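PDB 6NST: branched-chain-amino-acid aminotransferase from Pseudomonas aeruginosa, which probably transfers amino groups between leucine, isoleucine or valine and 2-oxoglutarate, using pyridoxal 5'-phosphate, in branched-chain amino-acid biosynthesis. Local coordinates for residues Glu39-Tyr44 against Ala96-Met101; Gly219-Thr224 against Thr255-Glu260; Val261-Glu266 against Lys283-Tyr288; Phe147-Val152 against Tyr165-Leu170. The protein carries 1 engineered substitution. All blocks are in the same frame, centred on the assembly; numbering follows the deposited sequence.

Contact 1 of 4, residues Glu39-Tyr44 against Ala96-Met101; sequences EGVRAY and AYIRPM
Val41 and Ile98 form a hydrogen-bonded antiparallel pair: Ile98 N gives to Val41 O over 2.6 Å, nearly straight at 170°, and Val41 N returns a bond to Ile98 O. Ala43 and Ala96 exchange a second such pair, with Ala43 N 2.8 Å from Ala96 O. Beyond the regular pairing, Glu39 N still reaches Pro100 O at 2.8 Å, while the Glu39 carboxylate turns off to Arg61 and His58. Between the bonded pairs, Arg42 and Tyr97 share one face of the sheet, Arg42 CD meeting the rim of the Tyr97 ring at CD1. With CG anti to the backbone N (chi1 178°), the Tyr97 ring lies along the neighbouring strand, and its OH stops 3.2 Å from Gly40 CA. Arg99 NH2 donates to that OH in the plane of its own guanidinium (3.0 Å), and Arg99 goes on to Tyr33 and His32 of the second subunit. On the opposite face, Val41 packs CB to CB on Ile98 at 3.9 Å and lays CG2 against the Pro100 ring. Two central strands of the antiparallel sheet meet here, in the class-IV aminotransferase fold, where Glu39 comes close to Lys160, the cofactor-attachment lysine by similarity.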
loop_
_atom_site.group_PDB
_atom_site.type_symbol
_atom_site.label_atom_id
_atom_site.label_comp_id
_atom_site.label_asym_id
_atom_site.label_seq_id
_atom_site.Cartn_x
_atom_site.Cartn_y
_atom_site.Cartn_z
ATOM N N GLU A 39 6.668 28.509 -11.094
ATOM C CA GLU A 39 6.455 28.065 -12.462
ATOM C C GLU A 39 7.775 28.099 -13.216
ATOM O O GLU A 39 8.717 28.803 -12.842
ATOM C CB GLU A 39 5.415 28.932 -13.186
ATOM C CG GLU A 39 3.975 28.499 -12.966
ATOM C CD GLU A 39 3.708 27.098 -13.491
ATOM O OE1 GLU A 39 3.034 26.315 -12.789
ATOM O OE2 GLU A 39 4.184 26.780 -14.603
ATOM N N GLY A 40 7.835 27.307 -14.280
ATOM C CA GLY A 40 8.936 27.360 -15.219
ATOM C C GLY A 40 8.414 27.733 -16.589
ATOM O O GLY A 40 7.600 27.008 -17.165
ATOM N N VAL A 41 8.850 28.877 -17.109
ATOM C CA VAL A 41 8.325 29.417 -18.355
ATOM C C VAL A 41 9.489 29.733 -19.282
ATOM O O VAL A 41 10.578 30.109 -18.838
ATOM C CB VAL A 41 7.456 30.673 -18.109
ATOM C CG1 VAL A 41 6.582 30.963 -19.314
ATOM C CG2 VAL A 41 6.600 30.499 -16.858
ATOM N N ARG A 42 9.257 29.569 -20.582
ATOM C CA ARG A 42 10.271 29.816 -21.597
ATOM C C ARG A 42 9.835 30.944 -22.520
ATOM O O ARG A 42 8.654 31.057 -22.867
ATOM C CB ARG A 42 10.552 28.559 -22.428
ATOM C CG ARG A 42 11.401 27.513 -21.728
ATOM C CD ARG A 42 12.842 27.965 -21.572
ATOM N NE ARG A 42 13.522 28.071 -22.858
ATOM C CZ ARG A 42 14.048 27.040 -23.510
ATOM N NH1 ARG A 42 14.651 27.230 -24.676
ATOM N NH2 ARG A 42 13.970 25.818 -23.001
ATOM N N ALA A 43 10.797 31.775 -22.910
ATOM C CA ALA A 43 10.617 32.757 -23.970
ATOM C C ALA A 43 11.546 32.386 -25.115
ATOM O O ALA A 43 12.740 32.158 -24.898
ATOM C CB ALA A 43 10.909 34.178 -23.478
ATOM N N TYR A 44 10.995 32.307 -26.322
ATOM C CA TYR A 44 11.745 31.901 -27.498
ATOM C C TYR A 44 11.878 33.052 -28.486
ATOM O O TYR A 44 11.081 33.995 -28.496
ATOM C CB TYR A 44 11.083 30.707 -28.192
ATOM C CG TYR A 44 11.227 29.410 -27.440
ATOM C CD1 TYR A 44 12.324 28.586 -27.648
ATOM C CD2 TYR A 44 10.267 29.007 -26.524
ATOM C CE1 TYR A 44 12.461 27.399 -26.963
ATOM C CE2 TYR A 44 10.397 27.817 -25.836
ATOM C CZ TYR A 44 11.496 27.019 -26.057
ATOM O OH TYR A 44 11.629 25.832 -25.370
ATOM N N ALA A 96 14.773 33.257 -22.938
ATOM C CA ALA A 96 14.968 33.206 -21.498
ATOM C C ALA A 96 14.147 32.087 -20.882
ATOM O O ALA A 96 13.148 31.630 -21.445
ATOM C CB ALA A 96 14.601 34.541 -20.842
ATOM N N TYR A 97 14.600 31.654 -19.711
ATOM C CA TYR A 97 13.806 30.853 -18.794
ATOM C C TYR A 97 13.289 31.778 -17.702
ATOM O O TYR A 97 14.060 32.551 -17.123
ATOM C CB TYR A 97 14.639 29.717 -18.196
ATOM C CG TYR A 97 13.908 28.852 -17.192
ATOM C CD1 TYR A 97 13.230 27.708 -17.595
ATOM C CD2 TYR A 97 13.909 29.171 -15.840
ATOM C CE1 TYR A 97 12.565 26.913 -16.679
ATOM C CE2 TYR A 97 13.249 28.383 -14.919
ATOM C CZ TYR A 97 12.579 27.256 -15.343
ATOM O OH TYR A 97 11.921 26.472 -14.423
ATOM N N ILE A 98 11.990 31.711 -17.436
ATOM C CA ILE A 98 11.337 32.602 -16.487
ATOM C C ILE A 98 10.933 31.796 -15.264
ATOM O O ILE A 98 10.414 30.679 -15.385
ATOM C CB ILE A 98 10.116 33.299 -17.114
ATOM C CG1 ILE A 98 10.389 33.611 -18.585
ATOM C CG2 ILE A 98 9.791 34.572 -16.352
ATOM C CD1 ILE A 98 9.159 34.037 -19.354
ATOM N N ARG A 99 11.168 32.368 -14.083
ATOM C CA ARG A 99 10.838 31.738 -12.809
ATOM C C ARG A 99 9.876 32.648 -12.053
ATOM O O ARG A 99 10.301 33.485 -11.238
ATOM C CB ARG A 99 12.099 31.448 -11.994
ATOM C CG ARG A 99 11.840 30.897 -10.595
ATOM C CD ARG A 99 10.913 29.698 -10.624
ATOM N NE ARG A 99 11.495 28.570 -11.342
ATOM C CZ ARG A 99 12.246 27.633 -10.773
ATOM N NH1 ARG A 99 12.510 27.689 -9.475
ATOM N NH2 ARG A 99 12.734 26.639 -11.503
ATOM N N PRO A 100 8.575 32.540 -12.317
ATOM C CA PRO A 100 7.595 33.160 -11.419
ATOM C C PRO A 100 7.492 32.329 -10.150
ATOM O O PRO A 100 7.410 31.100 -10.207
ATOM C CB PRO A 100 6.289 33.131 -12.225
ATOM C CG PRO A 100 6.681 32.730 -13.629
ATOM C CD PRO A 100 7.928 31.917 -13.484
ATOM N N MET A 101 7.514 32.999 -9.002
ATOM C CA MET A 101 7.545 32.287 -7.732
ATOM C C MET A 101 6.760 33.065 -6.689
ATOM O O MET A 101 6.976 34.268 -6.508
ATOM C CB MET A 101 8.989 32.055 -7.270
ATOM C CG MET A 101 9.141 30.961 -6.227
ATOM S SD MET A 101 9.061 31.580 -4.538
ATOM C CE MET A 101 10.690 32.309 -4.376
#

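Contact 2 of 4, residues Gly219-Thr224 against Thr255-Glu260; sequences GITRNT and TGTAAE. With SO4 (sulfate ion), chain G.
Thr221, on the first turn of helix 220-231, meets the end of strand 251-256 directly, OG1 3.1 Å from Gly256 C, beside a sulfate that both segments bind. Gly219 is the N-cap residue, its CA beside sulfate O1. Next, Ile220 N donates to that same O1 at 2.9 Å. Thr221 grips O4 twice, through its backbone N (3.0 Å) and through its OG1 (2.7 Å); the hydroxyl lies beside the backbone N, anti to the carbonyl carbon (chi1 -50°), which lets both donors converge on one oxygen. From the other segment Thr257 N donates to O2; Thr257 OG1 is modelled so close to O2 that the exact length is doubtful. Arg61 adds a further bond. An anion held by the N-terminal turn of a helix, where N-H groups not used within the helix and the helix dipole probably favour negative charge, is consistent with the phosphate site of pyridoxal phosphate in class-IV aminotransferases. Lys160, by similarity the cofactor-attachment lysine but unmodified here, lies near Thr257; the sulfate probably comes from the crystallisation liquor. Thr221 also turns CG2 onto Thr255 CB at 3.8 Å. Arg222 N bonds weakly to a water that also pairs with Thr255 OG1; the extended Arg222 side chain leads away to a salt bridge with Glu238. Further along, Thr224 OG1 bonds back to Thr221 O at 2.6 Å.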
loop_
_atom_site.group_PDB
_atom_site.type_symbol
_atom_site.label_atom_id
_atom_site.label_comp_id
_atom_site.label_asym_id
_atom_site.label_seq_id
_atom_site.Cartn_x
_atom_site.Cartn_y
_atom_site.Cartn_z
ATOM N N GLY A 219 1.893 18.127 -16.930
ATOM C CA GLY A 219 2.832 19.050 -17.541
ATOM C C GLY A 219 2.234 19.766 -18.740
ATOM O O GLY A 219 1.550 19.169 -19.575
ATOM N N ILE A 220 2.501 21.071 -18.820
ATOM C CA ILE A 220 2.024 21.862 -19.949
ATOM C C ILE A 220 2.663 21.381 -21.245
ATOM O O ILE A 220 2.001 21.312 -22.287
ATOM C CB ILE A 220 2.286 23.357 -19.699
ATOM C CG1 ILE A 220 1.431 23.853 -18.529
ATOM C CG2 ILE A 220 2.010 24.177 -20.955
ATOM C CD1 ILE A 220 1.625 25.315 -18.203
ATOM N N THR A 221 3.951 21.026 -21.202
ATOM C CA THR A 221 4.606 20.481 -22.386
ATOM C C THR A 221 4.005 19.136 -22.769
ATOM O O THR A 221 3.868 18.822 -23.958
ATOM C CB THR A 221 6.109 20.342 -22.144
ATOM O OG1 THR A 221 6.626 21.570 -21.618
ATOM C CG2 THR A 221 6.832 20.010 -23.443
ATOM N N ARG A 222 3.651 18.325 -21.772
ATOM C CA ARG A 222 2.923 17.092 -22.044
ATOM C C ARG A 222 1.597 17.382 -22.736
ATOM O O ARG A 222 1.208 16.674 -23.670
ATOM C CB ARG A 222 2.697 16.329 -20.739
ATOM C CG ARG A 222 1.783 15.126 -20.858
ATOM C CD ARG A 222 1.416 14.595 -19.479
ATOM N NE ARG A 222 0.660 13.351 -19.557
ATOM C CZ ARG A 222 -0.657 13.286 -19.715
ATOM N NH1 ARG A 222 -1.373 14.400 -19.814
ATOM N NH2 ARG A 222 -1.257 12.105 -19.775
ATOM N N ASN A 223 0.899 18.434 -22.300
ATOM C CA ASN A 223 -0.381 18.780 -22.912
ATOM C C ASN A 223 -0.200 19.253 -24.349
ATOM O O ASN A 223 -1.048 18.982 -25.207
ATOM C CB ASN A 223 -1.090 19.848 -22.081
ATOM C CG ASN A 223 -2.442 20.231 -22.655
ATOM O OD1 ASN A 223 -2.534 21.070 -23.552
ATOM N ND2 ASN A 223 -3.499 19.616 -22.137
ATOM N N THR A 224 0.894 19.966 -24.631
ATOM C CA THR A 224 1.152 20.399 -26.000
ATOM C C THR A 224 1.454 19.212 -26.905
ATOM O O THR A 224 1.051 19.198 -28.074
ATOM C CB THR A 224 2.309 21.399 -26.038
ATOM O OG1 THR A 224 3.514 20.754 -25.609
ATOM C CG2 THR A 224 2.026 22.577 -25.131
ATOM N N THR A 255 9.306 15.141 -21.799
ATOM C CA THR A 255 8.760 16.446 -22.140
ATOM C C THR A 255 8.781 17.339 -20.912
ATOM O O THR A 255 8.505 16.886 -19.797
ATOM C CB THR A 255 7.328 16.356 -22.681
ATOM O OG1 THR A 255 6.467 15.803 -21.678
ATOM C CG2 THR A 255 7.282 15.491 -23.929
ATOM N N GLY A 256 9.107 18.605 -21.126
ATOM C CA GLY A 256 9.145 19.574 -20.045
ATOM C C GLY A 256 9.452 20.944 -20.607
ATOM O O GLY A 256 9.897 21.086 -21.750
ATOM N N THR A 257 9.197 21.961 -19.783
ATOM C CA THR A 257 9.466 23.330 -20.213
ATOM C C THR A 257 10.951 23.543 -20.475
ATOM O O THR A 257 11.327 24.168 -21.472
ATOM C CB THR A 257 8.962 24.325 -19.169
ATOM O OG1 THR A 257 7.542 24.195 -19.026
ATOM C CG2 THR A 257 9.283 25.743 -19.593
ATOM N N ALA A 258 11.812 23.031 -19.592
ATOM C CA ALA A 258 13.245 23.178 -19.803
ATOM C C ALA A 258 13.810 22.080 -20.692
ATOM O O ALA A 258 14.755 22.328 -21.448
ATOM C CB ALA A 258 13.975 23.200 -18.461
ATOM N N ALA A 259 13.242 20.879 -20.635
ATOM C CA ALA A 259 13.729 19.749 -21.415
ATOM C C ALA A 259 13.142 19.685 -22.820
ATOM O O ALA A 259 13.654 18.923 -23.648
ATOM C CB ALA A 259 13.431 18.434 -20.685
ATOM N N GLU A 260 12.094 20.463 -23.105
ATOM C CA GLU A 260 11.417 20.438 -24.400
ATOM C C GLU A 260 11.017 19.012 -24.761
ATOM O O GLU A 260 10.106 18.451 -24.147
ATOM C CB GLU A 260 12.306 21.062 -25.477
ATOM C CG GLU A 260 12.960 22.358 -25.012
ATOM C CD GLU A 260 13.668 23.101 -26.122
ATOM O OE1 GLU A 260 12.977 23.650 -27.005
ATOM O OE2 GLU A 260 14.917 23.132 -26.114
HETATM S S SO4 G . 6.101 21.380 -17.670
HETATM O O1 SO4 G . 4.816 22.001 -17.363
HETATM O O2 SO4 G . 7.172 22.342 -17.445
HETATM O O3 SO4 G . 6.305 20.216 -16.809
HETATM O O4 SO4 G . 6.112 20.959 -19.068
HETATM O O HOH W 1 5.598 17.749 -19.404
#

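Contact 3 of 4, residues Val261-Glu266 against Lys283-Tyr288; sequences VTPIRE and KLQKAY
Val261 and Gln285 join a chain corner to a helix flank: the start of the 261-266 segment, where the backbone turns between 251-256 and 262-267, two neighbouring strands of the mixed sheet, rests on helix 279-292. The contact is a small buried patch of apolar packing with a single direct hydrogen bond. Gln285 sends its chain out with CG anti to the backbone N (chi1 -170°) and stays extended beyond it, which carries the amide along the valine to the peptide carbonyl. There NE2 donates to Val261 O at 2.6 Å, approaching nearly along the C=O axis; the bond is bent, 135° at the hydrogen, and the oxygen sits 26° out of the amide plane. Pro263 flanks the same nitrogen, its CD 3.7 Å from NE2. The isopropyl group of Val261 spreads over Gln285 and Tyr288 on the helix: CB packs on Gln285 CG at 3.8 Å, CG1 lies against Gln285 CB, and CG2 turns to Tyr288 CB at 4.0 Å. Tyr288 itself continues toward helix 220-231, where it touches Thr221 and Thr224. Gln285 NE2 also donates to Leu136 O, and OE1 accepts from Arg277 NH1. Both ends of the buried amide therefore have partners, which should fix which end is oxygen and which nitrogen, and link the corner carbonyl and Leu136 O through NE2 to Arg277 through OE1.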
loop_
_atom_site.group_PDB
_atom_site.type_symbol
_atom_site.label_atom_id
_atom_site.label_comp_id
_atom_site.label_asym_id
_atom_site.label_seq_id
_atom_site.Cartn_x
_atom_site.Cartn_y
_atom_site.Cartn_z
ATOM N N VAL A 261 11.681 18.418 -25.748
ATOM C CA VAL A 261 11.497 17.011 -26.099
ATOM C C VAL A 261 12.884 16.382 -26.096
ATOM O O VAL A 261 13.679 16.612 -27.015
ATOM C CB VAL A 261 10.806 16.822 -27.453
ATOM C CG1 VAL A 261 10.649 15.341 -27.760
ATOM C CG2 VAL A 261 9.453 17.517 -27.464
ATOM N N THR A 262 13.185 15.596 -25.066
ATOM C CA THR A 262 14.494 14.968 -24.933
ATOM C C THR A 262 14.370 13.470 -25.164
ATOM O O THR A 262 13.703 12.781 -24.376
ATOM C CB THR A 262 15.086 15.247 -23.550
ATOM O OG1 THR A 262 15.294 16.657 -23.395
ATOM C CG2 THR A 262 16.411 14.520 -23.379
ATOM N N PRO A 263 14.974 12.921 -26.215
ATOM C CA PRO A 263 14.868 11.479 -26.455
ATOM C C PRO A 263 15.573 10.674 -25.374
ATOM O O PRO A 263 16.502 11.145 -24.714
ATOM C CB PRO A 263 15.551 11.291 -27.816
ATOM C CG PRO A 263 15.551 12.654 -28.443
ATOM C CD PRO A 263 15.675 13.616 -27.307
ATOM N N ILE A 264 15.114 9.437 -25.204
ATOM C CA ILE A 264 15.663 8.505 -24.226
ATOM C C ILE A 264 16.171 7.291 -24.985
ATOM O O ILE A 264 15.383 6.570 -25.609
ATOM C CB ILE A 264 14.619 8.086 -23.181
ATOM C CG1 ILE A 264 14.105 9.300 -22.404
ATOM C CG2 ILE A 264 15.201 7.045 -22.242
ATOM C CD1 ILE A 264 12.874 9.006 -21.569
ATOM N N ARG A 265 17.479 7.057 -24.929
ATOM C CA ARG A 265 18.058 5.939 -25.660
ATOM C C ARG A 265 18.281 4.703 -24.801
ATOM O O ARG A 265 18.379 3.601 -25.352
ATOM C CB ARG A 265 19.389 6.349 -26.300
ATOM C CG ARG A 265 20.463 6.749 -25.313
ATOM C CD ARG A 265 21.763 7.061 -26.034
ATOM N NE ARG A 265 22.786 7.553 -25.118
ATOM C CZ ARG A 265 23.642 6.773 -24.469
ATOM N NH1 ARG A 265 23.600 5.458 -24.634
ATOM N NH2 ARG A 265 24.539 7.310 -23.653
ATOM N N GLU A 266 18.343 4.852 -23.478
ATOM C CA GLU A 266 18.686 3.745 -22.597
ATOM C C GLU A 266 18.003 3.937 -21.250
ATOM O O GLU A 266 17.964 5.050 -20.723
ATOM C CB GLU A 266 20.204 3.645 -22.407
ATOM C CG GLU A 266 20.674 2.346 -21.781
ATOM C CD GLU A 266 22.093 2.442 -21.254
ATOM O OE1 GLU A 266 22.359 3.333 -20.420
ATOM O OE2 GLU A 266 22.941 1.628 -21.673
ATOM N N LYS A 283 9.707 13.578 -35.186
ATOM C CA LYS A 283 8.633 14.399 -35.736
ATOM C C LYS A 283 7.976 15.249 -34.656
ATOM O O LYS A 283 7.645 16.418 -34.894
ATOM C CB LYS A 283 7.602 13.514 -36.437
ATOM C CG LYS A 283 8.075 12.971 -37.779
ATOM C CD LYS A 283 7.015 12.118 -38.459
ATOM C CE LYS A 283 6.867 10.766 -37.782
ATOM N NZ LYS A 283 5.896 9.890 -38.497
ATOM N N LEU A 284 7.781 14.688 -33.460
ATOM C CA LEU A 284 7.180 15.461 -32.377
ATOM C C LEU A 284 8.152 16.502 -31.838
ATOM O O LEU A 284 7.747 17.617 -31.487
ATOM C CB LEU A 284 6.709 14.528 -31.261
ATOM C CG LEU A 284 5.597 13.547 -31.645
ATOM C CD1 LEU A 284 5.203 12.681 -30.458
ATOM C CD2 LEU A 284 4.388 14.290 -32.196
ATOM N N GLN A 285 9.439 16.155 -31.762
ATOM C CA GLN A 285 10.446 17.138 -31.377
ATOM C C GLN A 285 10.505 18.277 -32.385
ATOM O O GLN A 285 10.569 19.452 -32.003
ATOM C CB GLN A 285 11.809 16.461 -31.247
ATOM C CG GLN A 285 12.884 17.323 -30.619
ATOM C CD GLN A 285 14.214 16.605 -30.532
ATOM O OE1 GLN A 285 14.688 16.035 -31.515
ATOM N NE2 GLN A 285 14.824 16.622 -29.351
ATOM N N LYS A 286 10.474 17.949 -33.678
ATOM C CA LYS A 286 10.448 18.979 -34.710
ATOM C C LYS A 286 9.202 19.845 -34.582
ATOM O O LYS A 286 9.279 21.078 -34.637
ATOM C CB LYS A 286 10.513 18.328 -36.093
ATOM C CG LYS A 286 10.332 19.291 -37.255
ATOM C CD LYS A 286 11.581 20.118 -37.497
ATOM C CE LYS A 286 11.452 20.941 -38.769
ATOM N NZ LYS A 286 11.115 20.090 -39.945
ATOM N N ALA A 287 8.040 19.211 -34.401
ATOM C CA ALA A 287 6.793 19.958 -34.304
ATOM C C ALA A 287 6.787 20.877 -33.088
ATOM O O ALA A 287 6.277 22.001 -33.155
ATOM C CB ALA A 287 5.607 18.995 -34.254
ATOM N N TYR A 288 7.354 20.423 -31.969
ATOM C CA TYR A 288 7.369 21.261 -30.775
ATOM C C TYR A 288 8.328 22.436 -30.936
ATOM O O TYR A 288 8.010 23.562 -30.534
ATOM C CB TYR A 288 7.733 20.433 -29.542
ATOM C CG TYR A 288 7.760 21.248 -28.268
ATOM C CD1 TYR A 288 6.585 21.565 -27.599
ATOM C CD2 TYR A 288 8.960 21.708 -27.739
ATOM C CE1 TYR A 288 6.603 22.317 -26.436
ATOM C CE2 TYR A 288 8.990 22.459 -26.577
ATOM C CZ TYR A 288 7.807 22.759 -25.931
ATOM O OH TYR A 288 7.833 23.505 -24.775
#

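Contact 4 of 4, residues Phe147-Val152 against Tyr165-Leu170; sequences FTRHHV and YINSML
Arg149 and Asn167 meet at the centre of this contact between the 147-152 loop and the N-terminal part of helix 166-177. Arg149 NH1 donates twice across the contact: to Ser168 OG at 2.9 Å, close to the guanidinium plane, and to Asn167 OD1 at 3.2 Å. NH1 approaches OD1 in the carbonyl plane, on a lone pair, though the oxygen is tilted from the guanidinium plane. The arginine chain bends at chi2 (50°), which swings the guanidinium back to the helix although the residue starts off pointing away from it. Its remaining nitrogens also have partners, NE in a salt bridge with Glu194 and NH2 in a weak bond to Ser196 O. Asn167, with CG anti to the backbone N (chi1 -176°), extends its amide from the helix into the loop. Its ND2 gives a weak bond to Thr148 O (3.1 Å, 132°) and a further one to Ile154 O of the second subunit. His150 and Asn167 run past each other in opposite directions, Asn167 CG over one face of the ring, while His150 NE2 is hydrogen-bonded to Ala164 O. At the far end Leu170 CB sits over the centre of the Phe147 ring, a CH-pi contact 3.9 Å from the centroid, and Arg243 of the fourth subunit makes a cation-pi contact with that ring. With OD1 and ND2 serving different partners, the Asn167 amide has its orientation defined and couples loop, helix and subunit interface; the guanidinium charge is probably balanced chiefly by Glu194.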
loop_
_atom_site.group_PDB
_atom_site.type_symbol
_atom_site.label_atom_id
_atom_site.label_comp_id
_atom_site.label_asym_id
_atom_site.label_seq_id
_atom_site.Cartn_x
_atom_site.Cartn_y
_atom_site.Cartn_z
ATOM N N PHE A 147 14.033 6.242 -5.203
ATOM C CA PHE A 147 13.110 7.059 -4.430
ATOM C C PHE A 147 11.727 6.996 -5.066
ATOM O O PHE A 147 11.582 7.206 -6.275
ATOM C CB PHE A 147 13.589 8.511 -4.358
ATOM C CG PHE A 147 14.908 8.683 -3.667
ATOM C CD1 PHE A 147 14.968 8.836 -2.291
ATOM C CD2 PHE A 147 16.088 8.700 -4.391
ATOM C CE1 PHE A 147 16.180 8.995 -1.651
ATOM C CE2 PHE A 147 17.304 8.859 -3.756
ATOM C CZ PHE A 147 17.350 9.008 -2.385
ATOM N N THR A 148 10.720 6.706 -4.250
ATOM C CA THR A 148 9.351 6.648 -4.741
ATOM C C THR A 148 8.822 8.055 -4.997
ATOM O O THR A 148 9.069 8.978 -4.217
ATOM C CB THR A 148 8.466 5.921 -3.729
ATOM O OG1 THR A 148 9.011 4.621 -3.469
ATOM C CG2 THR A 148 7.053 5.771 -4.255
ATOM N N ARG A 149 8.103 8.218 -6.105
ATOM C CA ARG A 149 7.544 9.515 -6.457
ATOM C C ARG A 149 6.433 9.898 -5.475
ATOM O O ARG A 149 5.945 9.079 -4.692
ATOM C CB ARG A 149 7.029 9.496 -7.899
ATOM C CG ARG A 149 6.823 10.871 -8.537
ATOM C CD ARG A 149 8.040 11.769 -8.365
ATOM N NE ARG A 149 7.886 13.043 -9.066
ATOM C CZ ARG A 149 8.780 14.028 -9.037
ATOM N NH1 ARG A 149 9.897 13.893 -8.335
ATOM N NH2 ARG A 149 8.556 15.149 -9.708
ATOM N N HIS A 150 6.036 11.170 -5.527
ATOM C CA HIS A 150 5.110 11.729 -4.551
ATOM C C HIS A 150 3.792 10.960 -4.514
ATOM O O HIS A 150 3.322 10.430 -5.523
ATOM C CB HIS A 150 4.839 13.202 -4.864
ATOM C CG HIS A 150 5.961 14.117 -4.487
ATOM N ND1 HIS A 150 6.306 14.368 -3.176
ATOM C CD2 HIS A 150 6.811 14.847 -5.247
ATOM C CE1 HIS A 150 7.324 15.210 -3.145
ATOM N NE2 HIS A 150 7.649 15.517 -4.389
ATOM N N HIS A 151 3.195 10.920 -3.325
ATOM C CA HIS A 151 1.931 10.238 -3.073
ATOM C C HIS A 151 0.792 11.247 -3.154
ATOM O O HIS A 151 0.870 12.324 -2.554
ATOM C CB HIS A 151 1.968 9.566 -1.699
ATOM C CG HIS A 151 0.771 8.721 -1.393
ATOM N ND1 HIS A 151 -0.440 9.255 -1.008
ATOM C CD2 HIS A 151 0.609 7.377 -1.381
ATOM C CE1 HIS A 151 -1.301 8.277 -0.791
ATOM N NE2 HIS A 151 -0.690 7.128 -1.009
ATOM N N VAL A 152 -0.269 10.889 -3.884
ATOM C CA VAL A 152 -1.330 11.841 -4.212
ATOM C C VAL A 152 -2.053 12.374 -2.985
ATOM O O VAL A 152 -2.749 13.391 -3.080
ATOM C CB VAL A 152 -2.347 11.205 -5.181
ATOM C CG1 VAL A 152 -1.682 10.873 -6.503
ATOM C CG2 VAL A 152 -2.973 9.968 -4.556
ATOM N N TYR A 165 9.923 19.623 -4.360
ATOM C CA TYR A 165 10.989 19.251 -5.281
ATOM C C TYR A 165 12.244 18.745 -4.579
ATOM O O TYR A 165 13.285 18.609 -5.229
ATOM C CB TYR A 165 11.326 20.429 -6.198
ATOM C CG TYR A 165 10.365 20.535 -7.359
ATOM C CD1 TYR A 165 9.091 21.061 -7.185
ATOM C CD2 TYR A 165 10.721 20.081 -8.621
ATOM C CE1 TYR A 165 8.204 21.147 -8.239
ATOM C CE2 TYR A 165 9.839 20.164 -9.682
ATOM C CZ TYR A 165 8.582 20.697 -9.485
ATOM O OH TYR A 165 7.702 20.781 -10.539
ATOM N N ILE A 166 12.172 18.463 -3.277
ATOM C CA ILE A 166 13.241 17.707 -2.631
ATOM C C ILE A 166 13.351 16.324 -3.258
ATOM O O ILE A 166 14.452 15.832 -3.534
ATOM C CB ILE A 166 12.994 17.615 -1.114
ATOM C CG1 ILE A 166 13.111 18.991 -0.461
ATOM C CG2 ILE A 166 13.962 16.631 -0.474
ATOM C CD1 ILE A 166 12.863 18.965 1.030
ATOM N N ASN A 167 12.206 15.684 -3.505
ATOM C CA ASN A 167 12.200 14.335 -4.060
ATOM C C ASN A 167 12.828 14.305 -5.448
ATOM O O ASN A 167 13.507 13.337 -5.810
ATOM C CB ASN A 167 10.766 13.806 -4.095
ATOM C CG ASN A 167 10.682 12.371 -4.569
ATOM O OD1 ASN A 167 10.395 12.110 -5.737
ATOM N ND2 ASN A 167 10.928 11.431 -3.663
ATOM N N SER A 168 12.620 15.360 -6.237
ATOM C CA SER A 168 13.242 15.435 -7.555
ATOM C C SER A 168 14.754 15.588 -7.444
ATOM O O SER A 168 15.501 14.983 -8.221
ATOM C CB SER A 168 12.640 16.593 -8.352
ATOM O OG SER A 168 11.238 16.437 -8.495
ATOM N N MET A 169 15.224 16.392 -6.486
ATOM C CA MET A 169 16.662 16.570 -6.309
ATOM C C MET A 169 17.324 15.288 -5.822
ATOM O O MET A 169 18.428 14.947 -6.264
ATOM C CB MET A 169 16.937 17.713 -5.332
ATOM C CG MET A 169 16.566 19.088 -5.854
ATOM S SD MET A 169 16.987 20.386 -4.676
ATOM C CE MET A 169 18.756 20.145 -4.527
ATOM N N LEU A 170 16.672 14.574 -4.902
ATOM C CA LEU A 170 17.224 13.313 -4.417
ATOM C C LEU A 170 17.346 12.299 -5.546
ATOM O O LEU A 170 18.340 11.568 -5.631
ATOM C CB LEU A 170 16.354 12.758 -3.289
ATOM C CG LEU A 170 16.366 13.558 -1.983
ATOM C CD1 LEU A 170 15.376 12.983 -0.978
ATOM C CD2 LEU A 170 17.770 13.588 -1.396
#

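How the contacts relate
Along the chain the order is contact 1, contact 4, contact 2, contact 3, each closing before the next opens. Contact 1 belongs to the antiparallel sheet, whereas contacts 2 and 3 both reach the mixed sheet through its neighbouring strands 251-256 and 262-267. The centre of contact 2 is about 12 Å from that of contact 1 and about 11 Å from that of contact 3. It touches contact 1 where Tyr44 OH makes a probable, weak hydrogen bond to Glu260 OE1, and contact 3 through Tyr288. Glu39 of contact 1 and Thr257 of contact 2 both lie near Lys160, consistent with a cofactor site between the two sheets. Contact 4 stands apart, centres about 19 to 24 Å from the others, and like contact 1 it reaches the second subunit.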